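Side-chain contacts in xyloglucan-specific endo-beta-1,4-glucanase BoGH9A (Bacteroides ovatus, PDB 6DHT), which hydrolyses internal beta-1,4-glucosidic linkages in the backbone of xyloglucans, releasing xyloglucan oligosaccharides: residues A[105-110]-A[486-491]; A[267-272]-A[305-310]; A[469-474]-A[555-560]. All blocks are in the same frame, centred on the assembly; numbering follows the deposited sequence.

Interaction 1: residues A[105-110]-A[486-491]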
ATOM      1  N   SER A 105      -0.712 -15.633   4.034  1.00 14.93           N
ATOM      2  CA  SER A 105      -2.129 -15.338   4.126  1.00 14.40           C
ATOM      3  C   SER A 105      -2.472 -14.494   5.350  1.00 15.16           C
ATOM      4  O   SER A 105      -3.245 -13.517   5.231  1.00 13.88           O
ATOM      5  CB  SER A 105      -2.938 -16.639   4.081  1.00 16.74           C
ATOM      6  OG  SER A 105      -4.326 -16.382   4.205  1.00 21.72           O
ATOM      7  N   PRO A 106      -1.898 -14.803   6.534  1.00 14.02           N
ATOM      8  CA  PRO A 106      -2.221 -13.937   7.684  1.00 13.64           C
ATOM      9  C   PRO A 106      -1.728 -12.511   7.489  1.00 13.74           C
ATOM     10  O   PRO A 106      -2.371 -11.595   7.984  1.00 14.96           O
ATOM     11  CB  PRO A 106      -1.519 -14.623   8.857  1.00 13.45           C
ATOM     12  CG  PRO A 106      -1.395 -16.059   8.422  1.00 16.44           C
ATOM     13  CD  PRO A 106      -1.146 -16.000   6.952  1.00 16.12           C
ATOM     14  N   LEU A 107      -0.627 -12.332   6.773  1.00 13.45           N
ATOM     15  CA  LEU A 107      -0.118 -11.006   6.459  1.00 12.67           C
ATOM     16  C   LEU A 107      -1.078 -10.257   5.517  1.00 13.49           C
ATOM     17  O   LEU A 107      -1.448  -9.116   5.771  1.00 12.55           O
ATOM     18  CB  LEU A 107       1.278 -11.134   5.845  1.00 12.26           C
ATOM     19  CG  LEU A 107       1.906  -9.838   5.328  1.00 12.61           C
ATOM     20  CD1 LEU A 107       2.241  -8.897   6.473  1.00 12.97           C
ATOM     21  CD2 LEU A 107       3.126 -10.126   4.564  1.00 13.88           C
ATOM     22  N   ALA A 108      -1.498 -10.916   4.444  1.00 12.66           N
ATOM     23  CA  ALA A 108      -2.401 -10.292   3.495  1.00 12.82           C
ATOM     24  C   ALA A 108      -3.707  -9.883   4.176  1.00 11.84           C
ATOM     25  O   ALA A 108      -4.205  -8.781   3.963  1.00 11.92           O
ATOM     26  CB  ALA A 108      -2.691 -11.234   2.335  1.00 13.76           C
ATOM     27  N   ASP A 109      -4.230 -10.745   5.031  1.00 12.35           N
ATOM     28  CA  ASP A 109      -5.476 -10.485   5.727  1.00 12.83           C
ATOM     29  C   ASP A 109      -5.312  -9.363   6.731  1.00 11.70           C
ATOM     30  O   ASP A 109      -6.154  -8.458   6.813  1.00 13.54           O
ATOM     31  CB  ASP A 109      -5.981 -11.752   6.444  1.00 14.20           C
ATOM     32  CG  ASP A 109      -6.479 -12.842   5.485  1.00 17.01           C
ATOM     33  OD1 ASP A 109      -6.419 -12.673   4.261  1.00 15.19           O
ATOM     34  OD2 ASP A 109      -6.911 -13.891   6.005  1.00 19.79           O
ATOM     35  N   ALA A 110      -4.234  -9.411   7.503  1.00 12.41           N
ATOM     36  CA  ALA A 110      -3.988  -8.341   8.487  1.00 13.16           C
ATOM     37  C   ALA A 110      -3.796  -6.955   7.846  1.00 11.97           C
ATOM     38  O   ALA A 110      -4.275  -5.945   8.350  1.00 12.38           O
ATOM     39  CB  ALA A 110      -2.794  -8.679   9.355  1.00 12.11           C
ATOM     40  N   THR A 486       3.427  -4.318  11.991  1.00 11.45           N
ATOM     41  CA  THR A 486       2.971  -4.470  13.372  1.00 12.91           C
ATOM     42  C   THR A 486       2.202  -5.765  13.575  1.00 13.54           C
ATOM     43  O   THR A 486       1.417  -6.186  12.720  1.00 14.54           O
ATOM     44  CB  THR A 486       2.099  -3.284  13.847  1.00 12.56           C
ATOM     45  OG1 THR A 486       0.935  -3.178  13.034  1.00 12.32           O
ATOM     46  CG2 THR A 486       2.843  -1.966  13.765  1.00 12.87           C
ATOM     47  N   GLY A 487       2.435  -6.418  14.707  1.00 15.57           N
ATOM     48  CA  GLY A 487       1.658  -7.585  15.073  1.00 16.42           C
ATOM     49  C   GLY A 487       2.072  -8.892  14.431  1.00 17.23           C
ATOM     50  O   GLY A 487       1.457  -9.921  14.709  1.00 21.40           O
ATOM     51  N   LEU A 488       3.089  -8.880  13.584  1.00 15.94           N
ATOM     52  CA  LEU A 488       3.509 -10.102  12.899  1.00 16.76           C
ATOM     53  C   LEU A 488       4.999 -10.361  13.060  1.00 18.10           C
ATOM     54  O   LEU A 488       5.741  -9.468  13.428  1.00 16.95           O
ATOM     55  CB  LEU A 488       3.167 -10.008  11.431  1.00 17.49           C
ATOM     56  CG  LEU A 488       1.658 -10.017  11.163  1.00 21.01           C
ATOM     57  CD1 LEU A 488       1.468  -9.674   9.746  1.00 22.00           C
ATOM     58  CD2 LEU A 488       1.012 -11.364  11.474  1.00 28.05           C
ATOM     59  N   GLY A 489       5.434 -11.591  12.797  1.00 16.80           N
ATOM     60  CA  GLY A 489       6.844 -11.934  12.910  1.00 16.88           C
ATOM     61  C   GLY A 489       7.301 -12.065  14.339  1.00 19.33           C
ATOM     62  O   GLY A 489       6.495 -12.144  15.261  1.00 19.36           O
ATOM     63  N   THR A 490       8.616 -12.081  14.489  1.00 17.98           N
ATOM     64  CA  THR A 490       9.273 -12.276  15.774  1.00 17.94           C
ATOM     65  C   THR A 490       9.708 -10.986  16.426  1.00 20.85           C
ATOM     66  O   THR A 490       9.623 -10.852  17.648  1.00 24.75           O
ATOM     67  CB  THR A 490      10.507 -13.169  15.563  1.00 22.30           C
ATOM     68  OG1 THR A 490      10.072 -14.454  15.144  1.00 26.99           O
ATOM     69  CG2 THR A 490      11.281 -13.314  16.853  1.00 29.25           C
ATOM     70  N   LYS A 491      10.245 -10.067  15.640  1.00 17.20           N
ATOM     71  CA  LYS A 491      10.674  -8.777  16.154  1.00 15.93           C
ATOM     72  C   LYS A 491      10.049  -7.742  15.240  1.00 16.23           C
ATOM     73  O   LYS A 491      10.515  -7.539  14.123  1.00 14.93           O
ATOM     74  CB  LYS A 491      12.197  -8.678  16.155  1.00 17.46           C
ATOM     75  CG  LYS A 491      12.722  -7.350  16.598  1.00 18.91           C
ATOM     76  CD  LYS A 491      14.228  -7.337  16.512  1.00 21.92           C
ATOM     77  CE  LYS A 491      14.774  -5.969  16.624  1.00 29.74           C
ATOM     78  NZ  LYS A 491      16.199  -5.969  16.196  1.00 43.78           N
TER
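Leu107 holds CG opposite its main-chain N (chi1 174°), Leu488 holds CG beside the N and opposite the carbonyl carbon (chi1 -68°), and the CD1 methyls of the two leucines meet. The contact belongs to the catalytic module of a family 9 glycoside hydrolase, an (alpha/alpha)6 barrel, and joins the start of helix 105-117 to the long loop between helices 461-474 and 499-503. The second torsion of Leu488 is extended (chi2 170°) and sends CD1 at the helix as the leading methyl. It meets Leu107 CD1 at 3.5 Å, closer than usual for two methyl carbons, with the two side chains slanting across one another. The same Leu488 CD1 also presses toward the helix backbone, 3.9 Å from Leu107 CA, and is 4.2 Å from Leu107 CB. One turn on, Ala110 CB faces the loop and adds a looser contact, 4.4 Å from Leu488 CD1. No hydrogen bond crosses; on the loop side, Leu488 CD1 makes both of these contacts. Leu107 is buried, its side chain also touching Leu557 and Ala561 of helix 551-567 and Leu23 and Leu475 in loops, while Leu488 stays partly exposed. Gly487 and Gly489, both with positive phi, flank Leu488 at the surface. The loop is tied down elsewhere: Thr486 OG1 is hydrogen-bonded to Ile510 O and Phe513 N, and Gln22 OE1 accepts from the backbone N of Thr490 and Lys491. The second methyl of Leu488 approaches the helix less closely, with Leu488 CD2 4.9 Å from Pro106 CB.

Interaction 2: residues A[267-272]-A[305-310]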
ATOM      1  N   ALA A 267      -7.088  15.845  -6.884  1.00 19.14           N
ATOM      2  CA  ALA A 267      -8.222  15.242  -6.186  1.00 18.47           C
ATOM      3  C   ALA A 267      -9.327  14.836  -7.145  1.00 20.79           C
ATOM      4  O   ALA A 267      -9.891  13.736  -7.056  1.00 19.34           O
ATOM      5  CB  ALA A 267      -8.760  16.180  -5.111  1.00 21.50           C
ATOM      6  N   ALA A 268      -9.671  15.744  -8.054  1.00 18.61           N
ATOM      7  CA  ALA A 268     -10.713  15.475  -9.007  1.00 18.07           C
ATOM      8  C   ALA A 268     -10.372  14.270  -9.881  1.00 16.60           C
ATOM      9  O   ALA A 268     -11.224  13.434 -10.130  1.00 17.79           O
ATOM     10  CB  ALA A 268     -10.964  16.697  -9.872  1.00 21.52           C
ATOM     11  N   LEU A 269      -9.126  14.211 -10.333  1.00 19.57           N
ATOM     12  CA  LEU A 269      -8.717  13.118 -11.216  1.00 19.20           C
ATOM     13  C   LEU A 269      -8.577  11.768 -10.493  1.00 19.29           C
ATOM     14  O   LEU A 269      -9.000  10.748 -11.023  1.00 18.13           O
ATOM     15  CB  LEU A 269      -7.437  13.471 -11.949  1.00 19.50           C
ATOM     16  CG  LEU A 269      -7.633  14.583 -12.983  1.00 18.47           C
ATOM     17  CD1 LEU A 269      -6.311  15.070 -13.459  1.00 18.56           C
ATOM     18  CD2 LEU A 269      -8.462  14.083 -14.146  1.00 18.74           C
ATOM     19  N   ASP A 270      -7.981  11.761  -9.304  1.00 18.80           N
ATOM     20  CA  ASP A 270      -7.870  10.495  -8.564  1.00 15.99           C
ATOM     21  C   ASP A 270      -9.272  10.011  -8.167  1.00 16.27           C
ATOM     22  O   ASP A 270      -9.577   8.820  -8.222  1.00 17.92           O
ATOM     23  CB  ASP A 270      -7.011  10.670  -7.337  1.00 16.13           C
ATOM     24  CG  ASP A 270      -5.545  10.847  -7.672  1.00 16.97           C
ATOM     25  OD1 ASP A 270      -5.121  10.400  -8.754  1.00 19.33           O
ATOM     26  OD2 ASP A 270      -4.795  11.459  -6.865  1.00 16.48           O
ATOM     27  N   PHE A 271     -10.170  10.944  -7.825  1.00 15.15           N
ATOM     28  CA  PHE A 271     -11.575  10.625  -7.620  1.00 14.81           C
ATOM     29  C   PHE A 271     -12.203  10.026  -8.901  1.00 16.73           C
ATOM     30  O   PHE A 271     -12.886   8.997  -8.863  1.00 14.41           O
ATOM     31  CB  PHE A 271     -12.325  11.917  -7.200  1.00 16.24           C
ATOM     32  CG  PHE A 271     -13.810  11.772  -7.037  1.00 18.92           C
ATOM     33  CD1 PHE A 271     -14.614  11.789  -8.143  1.00 15.43           C
ATOM     34  CD2 PHE A 271     -14.405  11.688  -5.793  1.00 17.35           C
ATOM     35  CE1 PHE A 271     -15.990  11.701  -8.036  1.00 17.72           C
ATOM     36  CE2 PHE A 271     -15.780  11.589  -5.661  1.00 19.97           C
ATOM     37  CZ  PHE A 271     -16.588  11.606  -6.790  1.00 19.17           C
ATOM     38  N   ALA A 272     -11.972  10.678 -10.039  1.00 17.15           N
ATOM     39  CA  ALA A 272     -12.557  10.218 -11.293  1.00 17.34           C
ATOM     40  C   ALA A 272     -12.063   8.820 -11.640  1.00 15.95           C
ATOM     41  O   ALA A 272     -12.845   7.956 -11.997  1.00 15.11           O
ATOM     42  CB  ALA A 272     -12.245  11.193 -12.402  1.00 17.34           C
ATOM     43  N   ALA A 305     -14.603  16.158 -16.000  1.00 24.33           N
ATOM     44  CA  ALA A 305     -15.001  17.401 -16.658  1.00 22.81           C
ATOM     45  C   ALA A 305     -14.462  18.618 -15.901  1.00 28.28           C
ATOM     46  O   ALA A 305     -13.886  19.529 -16.504  1.00 28.64           O
ATOM     47  CB  ALA A 305     -16.500  17.463 -16.778  1.00 26.52           C
ATOM     48  N   TRP A 306     -14.623  18.630 -14.579  1.00 23.50           N
ATOM     49  CA  TRP A 306     -14.101  19.733 -13.783  1.00 23.71           C
ATOM     50  C   TRP A 306     -12.601  19.861 -13.975  1.00 24.89           C
ATOM     51  O   TRP A 306     -12.086  20.952 -14.167  1.00 27.34           O
ATOM     52  CB  TRP A 306     -14.444  19.557 -12.300  1.00 24.20           C
ATOM     53  CG  TRP A 306     -14.069  20.737 -11.429  1.00 24.59           C
ATOM     54  CD1 TRP A 306     -14.901  21.738 -10.994  1.00 28.55           C
ATOM     55  CD2 TRP A 306     -12.776  21.036 -10.893  1.00 22.91           C
ATOM     56  NE1 TRP A 306     -14.202  22.623 -10.220  1.00 27.09           N
ATOM     57  CE2 TRP A 306     -12.895  22.223 -10.143  1.00 25.46           C
ATOM     58  CE3 TRP A 306     -11.528  20.418 -10.979  1.00 25.82           C
ATOM     59  CZ2 TRP A 306     -11.812  22.798  -9.487  1.00 27.98           C
ATOM     60  CZ3 TRP A 306     -10.467  20.981 -10.334  1.00 26.49           C
ATOM     61  CH2 TRP A 306     -10.608  22.164  -9.590  1.00 29.24           C
ATOM     62  N   ALA A 307     -11.878  18.740 -13.923  1.00 21.95           N
ATOM     63  CA  ALA A 307     -10.444  18.778 -14.091  1.00 20.41           C
ATOM     64  C   ALA A 307     -10.001  19.321 -15.460  1.00 22.49           C
ATOM     65  O   ALA A 307      -8.970  19.992 -15.562  1.00 25.15           O
ATOM     66  CB  ALA A 307      -9.865  17.378 -13.868  1.00 24.32           C
ATOM     67  N   GLU A 308     -10.742  18.977 -16.503  1.00 28.81           N
ATOM     68  CA  GLU A 308     -10.466  19.509 -17.837  1.00 33.02           C
ATOM     69  C   GLU A 308     -10.553  21.035 -17.850  1.00 28.80           C
ATOM     70  O   GLU A 308      -9.751  21.702 -18.496  1.00 32.41           O
ATOM     71  CB  GLU A 308     -11.459  18.955 -18.853  1.00 32.22           C
ATOM     72  CG  GLU A 308     -11.165  17.561 -19.337  1.00 37.76           C
ATOM     73  CD  GLU A 308     -12.172  17.118 -20.382  1.00 38.20           C
ATOM     74  OE1 GLU A 308     -13.370  17.045 -20.045  1.00 39.52           O
ATOM     75  OE2 GLU A 308     -11.768  16.863 -21.534  1.00 45.83           O
ATOM     76  N   LYS A 309     -11.535  21.570 -17.138  1.00 30.59           N
ATOM     77  CA  LYS A 309     -11.719  23.024 -17.068  1.00 32.88           C
ATOM     78  C   LYS A 309     -10.645  23.683 -16.206  1.00 33.32           C
ATOM     79  O   LYS A 309     -10.304  24.846 -16.415  1.00 34.30           O
ATOM     80  CB  LYS A 309     -13.109  23.372 -16.530  1.00 31.53           C
ATOM     81  CG  LYS A 309     -14.252  22.916 -17.426  1.00 40.05           C
ATOM     82  CD  LYS A 309     -15.570  23.564 -17.038  1.00 41.96           C
ATOM     83  CE  LYS A 309     -16.755  22.614 -17.256  1.00 51.64           C
ATOM     84  NZ  LYS A 309     -16.979  21.678 -16.092  1.00 49.41           N
ATOM     85  N   HIS A 310     -10.105  22.941 -15.241  1.00 30.73           N
ATOM     86  CA  HIS A 310      -9.127  23.488 -14.301  1.00 29.67           C
ATOM     87  C   HIS A 310      -7.865  22.629 -14.187  1.00 27.86           C
ATOM     88  O   HIS A 310      -7.504  22.171 -13.095  1.00 28.91           O
ATOM     89  CB  HIS A 310      -9.754  23.621 -12.914  1.00 35.30           C
ATOM     90  CG  HIS A 310     -11.029  24.399 -12.900  1.00 32.97           C
ATOM     91  ND1 HIS A 310     -12.262  23.817 -13.091  1.00 32.89           N
ATOM     92  CD2 HIS A 310     -11.261  25.717 -12.706  1.00 33.73           C
ATOM     93  CE1 HIS A 310     -13.201  24.744 -13.025  1.00 39.40           C
ATOM     94  NE2 HIS A 310     -12.619  25.905 -12.791  1.00 39.74           N
TER
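Apolar contacts alone join Ala268 and Leu269 to Trp306 and Ala307, where helices 265-281 and 292-309, successive in the (alpha/alpha)6 barrel, run nearly antiparallel (151° between segment directions). Ala307 CB sits against the branch end of Leu269, 3.6 Å from Leu269 CD2 and 3.7 Å from Leu269 CG. Ala268 CB faces Ala307 CB at 4.2 Å and comes obliquely to the six-membered part of the indole, 3.9 Å from Trp306 CE3. Leu269 leaves its helix with CG beside the main-chain N (chi1 -69°), and its end then bends toward the partner helix; beyond this contact it reaches Tyr304, Glu341 and Phe342.

The histidine contacts are internal to 305-310. His310, just past the helix end, lays ND1 over the centre of one indole face, 3.4 Å above its plane. His310 ND1 also donates to Trp306 O at 3.1 Å, nearly in the imidazole plane, which fixes the turn of the His310 ring. Outside the two segments, Trp306 NE1 has a weak bond to Asp233.

With nothing but methyl groups where the backbones come nearest, the segment axes approach to 9.0 Å, and cohesion here rests on close apolar fit without directional bonds.

Interaction 3: residues A[469-474]-A[555-560]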
ATOM      1  N   ARG A 469      11.623 -12.017  -2.990  1.00 13.23           N
ATOM      2  CA  ARG A 469      12.831 -11.558  -2.286  1.00 14.25           C
ATOM      3  C   ARG A 469      12.586 -10.232  -1.572  1.00 14.39           C
ATOM      4  O   ARG A 469      13.027 -10.027  -0.434  1.00 14.16           O
ATOM      5  CB  ARG A 469      14.021 -11.429  -3.237  1.00 14.78           C
ATOM      6  CG  ARG A 469      14.527 -12.749  -3.766  1.00 15.99           C
ATOM      7  CD  ARG A 469      15.596 -12.581  -4.843  1.00 15.45           C
ATOM      8  NE  ARG A 469      16.076 -13.863  -5.344  1.00 16.31           N
ATOM      9  CZ  ARG A 469      16.739 -14.015  -6.490  1.00 20.32           C
ATOM     10  NH1 ARG A 469      17.009 -12.969  -7.262  1.00 18.66           N
ATOM     11  NH2 ARG A 469      17.140 -15.210  -6.865  1.00 21.03           N
ATOM     12  N   ASN A 470      11.895  -9.306  -2.230  1.00 12.51           N
ATOM     13  CA  ASN A 470      11.598  -8.022  -1.619  1.00 12.69           C
ATOM     14  C   ASN A 470      10.643  -8.176  -0.444  1.00 12.95           C
ATOM     15  O   ASN A 470      10.767  -7.458   0.558  1.00 14.14           O
ATOM     16  CB  ASN A 470      11.003  -7.032  -2.637  1.00 15.43           C
ATOM     17  CG  ASN A 470      12.057  -6.277  -3.403  1.00 15.89           C
ATOM     18  OD1 ASN A 470      13.226  -6.629  -3.372  1.00 16.45           O
ATOM     19  ND2 ASN A 470      11.640  -5.253  -4.141  1.00 16.17           N
ATOM     20  N   MET A 471       9.686  -9.095  -0.556  1.00 11.73           N
ATOM     21  CA  MET A 471       8.847  -9.408   0.600  1.00 12.51           C
ATOM     22  C   MET A 471       9.672  -9.967   1.782  1.00 12.94           C
ATOM     23  O   MET A 471       9.452  -9.569   2.929  1.00 12.19           O
ATOM     24  CB  MET A 471       7.671 -10.338   0.227  1.00 12.57           C
ATOM     25  CG  MET A 471       6.752 -10.636   1.394  1.00 12.83           C
ATOM     26  SD  MET A 471       5.968  -9.135   2.107  1.00 16.12           S
ATOM     27  CE  MET A 471       4.714  -8.971   0.891  1.00 13.33           C
ATOM     28  N   ASP A 472      10.604 -10.873   1.507  1.00 12.45           N
ATOM     29  CA  ASP A 472      11.458 -11.403   2.561  1.00 12.46           C
ATOM     30  C   ASP A 472      12.178 -10.263   3.283  1.00 14.66           C
ATOM     31  O   ASP A 472      12.372 -10.320   4.510  1.00 14.65           O
ATOM     32  CB  ASP A 472      12.499 -12.339   1.968  1.00 13.73           C
ATOM     33  CG  ASP A 472      11.971 -13.740   1.680  1.00 20.11           C
ATOM     34  OD1 ASP A 472      10.756 -14.019   1.705  1.00 16.74           O
ATOM     35  OD2 ASP A 472      12.817 -14.625   1.420  1.00 30.46           O
ATOM     36  N   TYR A 473      12.613  -9.259   2.531  1.00 12.70           N
ATOM     37  CA  TYR A 473      13.309  -8.115   3.112  1.00 12.09           C
ATOM     38  C   TYR A 473      12.449  -7.432   4.169  1.00 13.85           C
ATOM     39  O   TYR A 473      12.917  -7.189   5.296  1.00 14.69           O
ATOM     40  CB  TYR A 473      13.750  -7.086   2.042  1.00 15.69           C
ATOM     41  CG  TYR A 473      14.615  -5.979   2.590  1.00 14.98           C
ATOM     42  CD1 TYR A 473      14.060  -4.909   3.257  1.00 15.48           C
ATOM     43  CD2 TYR A 473      15.987  -6.032   2.468  1.00 15.78           C
ATOM     44  CE1 TYR A 473      14.837  -3.903   3.796  1.00 17.17           C
ATOM     45  CE2 TYR A 473      16.771  -5.028   2.993  1.00 15.34           C
ATOM     46  CZ  TYR A 473      16.192  -3.969   3.642  1.00 15.51           C
ATOM     47  OH  TYR A 473      16.989  -2.974   4.196  1.00 17.05           O
ATOM     48  N   ILE A 474      11.212  -7.063   3.869  1.00 13.84           N
ATOM     49  CA  ILE A 474      10.453  -6.371   4.895  1.00 14.37           C
ATOM     50  C   ILE A 474      10.039  -7.266   6.042  1.00 13.10           C
ATOM     51  O   ILE A 474       9.721  -6.733   7.114  1.00 12.60           O
ATOM     52  CB  ILE A 474       9.230  -5.613   4.387  1.00 19.04           C
ATOM     53  CG1 ILE A 474       8.173  -6.588   3.951  1.00 15.00           C
ATOM     54  CG2 ILE A 474       9.598  -4.562   3.283  1.00 19.02           C
ATOM     55  CD1 ILE A 474       6.812  -5.972   3.998  1.00 19.57           C
ATOM     56  N   ALA A 555      -1.639  -0.046   1.470  1.00 10.51           N
ATOM     57  CA  ALA A 555      -2.193  -0.448   0.180  1.00 10.56           C
ATOM     58  C   ALA A 555      -1.147  -1.241  -0.575  1.00 10.83           C
ATOM     59  O   ALA A 555      -1.454  -2.248  -1.201  1.00 11.03           O
ATOM     60  CB  ALA A 555      -2.619   0.762  -0.620  1.00 11.21           C
ATOM     61  N   ALA A 556       0.102  -0.782  -0.504  1.00 10.73           N
ATOM     62  CA  ALA A 556       1.218  -1.490  -1.131  1.00 10.72           C
ATOM     63  C   ALA A 556       1.397  -2.872  -0.532  1.00 10.11           C
ATOM     64  O   ALA A 556       1.628  -3.856  -1.230  1.00 11.68           O
ATOM     65  CB  ALA A 556       2.500  -0.688  -0.998  1.00 12.95           C
ATOM     66  N   LEU A 557       1.339  -2.945   0.791  1.00  9.96           N
ATOM     67  CA  LEU A 557       1.441  -4.246   1.462  1.00 10.47           C
ATOM     68  C   LEU A 557       0.309  -5.183   1.085  1.00 10.73           C
ATOM     69  O   LEU A 557       0.546  -6.353   0.804  1.00 11.20           O
ATOM     70  CB  LEU A 557       1.457  -4.028   2.972  1.00 12.01           C
ATOM     71  CG  LEU A 557       1.560  -5.271   3.844  1.00 12.06           C
ATOM     72  CD1 LEU A 557       2.867  -6.032   3.566  1.00 14.28           C
ATOM     73  CD2 LEU A 557       1.432  -4.914   5.313  1.00 12.06           C
ATOM     74  N   VAL A 558      -0.926  -4.698   1.069  1.00 11.12           N
ATOM     75  CA  VAL A 558      -2.043  -5.540   0.616  1.00 11.26           C
ATOM     76  C   VAL A 558      -1.807  -6.013  -0.813  1.00 10.22           C
ATOM     77  O   VAL A 558      -2.010  -7.191  -1.137  1.00 10.72           O
ATOM     78  CB  VAL A 558      -3.361  -4.742   0.658  1.00 10.87           C
ATOM     79  CG1 VAL A 558      -4.467  -5.445  -0.135  1.00 11.62           C
ATOM     80  CG2 VAL A 558      -3.839  -4.501   2.079  1.00 12.84           C
ATOM     81  N   ALA A 559      -1.353  -5.096  -1.665  1.00 10.53           N
ATOM     82  CA  ALA A 559      -1.090  -5.439  -3.072  1.00 10.84           C
ATOM     83  C   ALA A 559      -0.072  -6.563  -3.206  1.00 11.79           C
ATOM     84  O   ALA A 559      -0.342  -7.555  -3.904  1.00 11.99           O
ATOM     85  CB  ALA A 559      -0.631  -4.224  -3.859  1.00 11.30           C
ATOM     86  N   LEU A 560       1.070  -6.436  -2.550  1.00 10.27           N
ATOM     87  CA  LEU A 560       2.138  -7.432  -2.747  1.00 11.12           C
ATOM     88  C   LEU A 560       1.837  -8.711  -1.975  1.00 11.31           C
ATOM     89  O   LEU A 560       1.977  -9.804  -2.511  1.00 12.11           O
ATOM     90  CB  LEU A 560       3.538  -6.896  -2.382  1.00 12.42           C
ATOM     91  CG  LEU A 560       4.643  -7.837  -2.869  1.00 11.69           C
ATOM     92  CD1 LEU A 560       4.596  -8.131  -4.392  1.00 14.13           C
ATOM     93  CD2 LEU A 560       5.983  -7.270  -2.464  1.00 14.18           C
TER
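Met471 reaches from helix 461-474 to Leu560 of helix 551-567, and its methyl CE does the touching. CB points at the partner helix; Met471 CB is loosely near Leu560 CD2 at 4.4 Å, and CG stays farther off. With CG opposite the main-chain N, the chain then bends at both following torsions, first about CB-CG (chi2 60°) and again about CG-SD. SD comes out against Leu107 of helix 105-117. CE, the tip, settles against the flank of Leu560, almost evenly spaced from three of its carbons: Met471 CE is 3.9 Å from Leu560 CG, and 4.0 Å from both Leu560 CB and Leu560 CD2. The two side chains run past each other in opposite senses, so the methionine methyl lies alongside the leucine stem as well as one branch. Met471 CE has a looser neighbour in Leu557 CD1, at 4.4 Å.

Both helices belong to the (alpha/alpha)6 barrel of the family 9 catalytic module, and 551-567 is its last helix in chain order. The segment axes stay 12.0 Å apart at 132°, a separation bridged by long side chains.

One turn after Met471, Ile474 adds a second crossing. Its CG1 stands between the main-chain N and the carbonyl carbon (chi1 70°) and carries CD1 across to Leu557, with Ile474 CD1 4.0 Å from Leu557 CD1. Met445 of helix 439-458 touches both Ile474 and Leu560. Arg469 makes salt bridges to Glu30 and Glu420, and buried Asn470 is satisfied at both ends of its amide: OD1 accepts from Tyr428 N, and ND2 bonds to Gln447 OE1 and Cys444 O.

In the fold
Interactions 1 and 3 are neighbours, their centres about 11 Å apart, and share a cluster: besides the sulfur contact, Leu107 CD1 lies 4.1 Å from Leu557 CD1, so helix 105-117 packs against both helices of interaction 3. Their segments alternate along the chain, whose first and last helices this leucine pair joins. Interaction 3 is wholly buried, whereas interaction 1 runs from core to a surface loop. Interaction 2, also buried, lies beyond the chain's centre from interaction 1, with nearest atoms about 22 Å apart, and shares no helix with the others. All three cross without hydrogen bonds; alanines bring the helices close in 267-272/305-310, while methionine, isoleucine and leucines span a wider separation in 469-474/555-560.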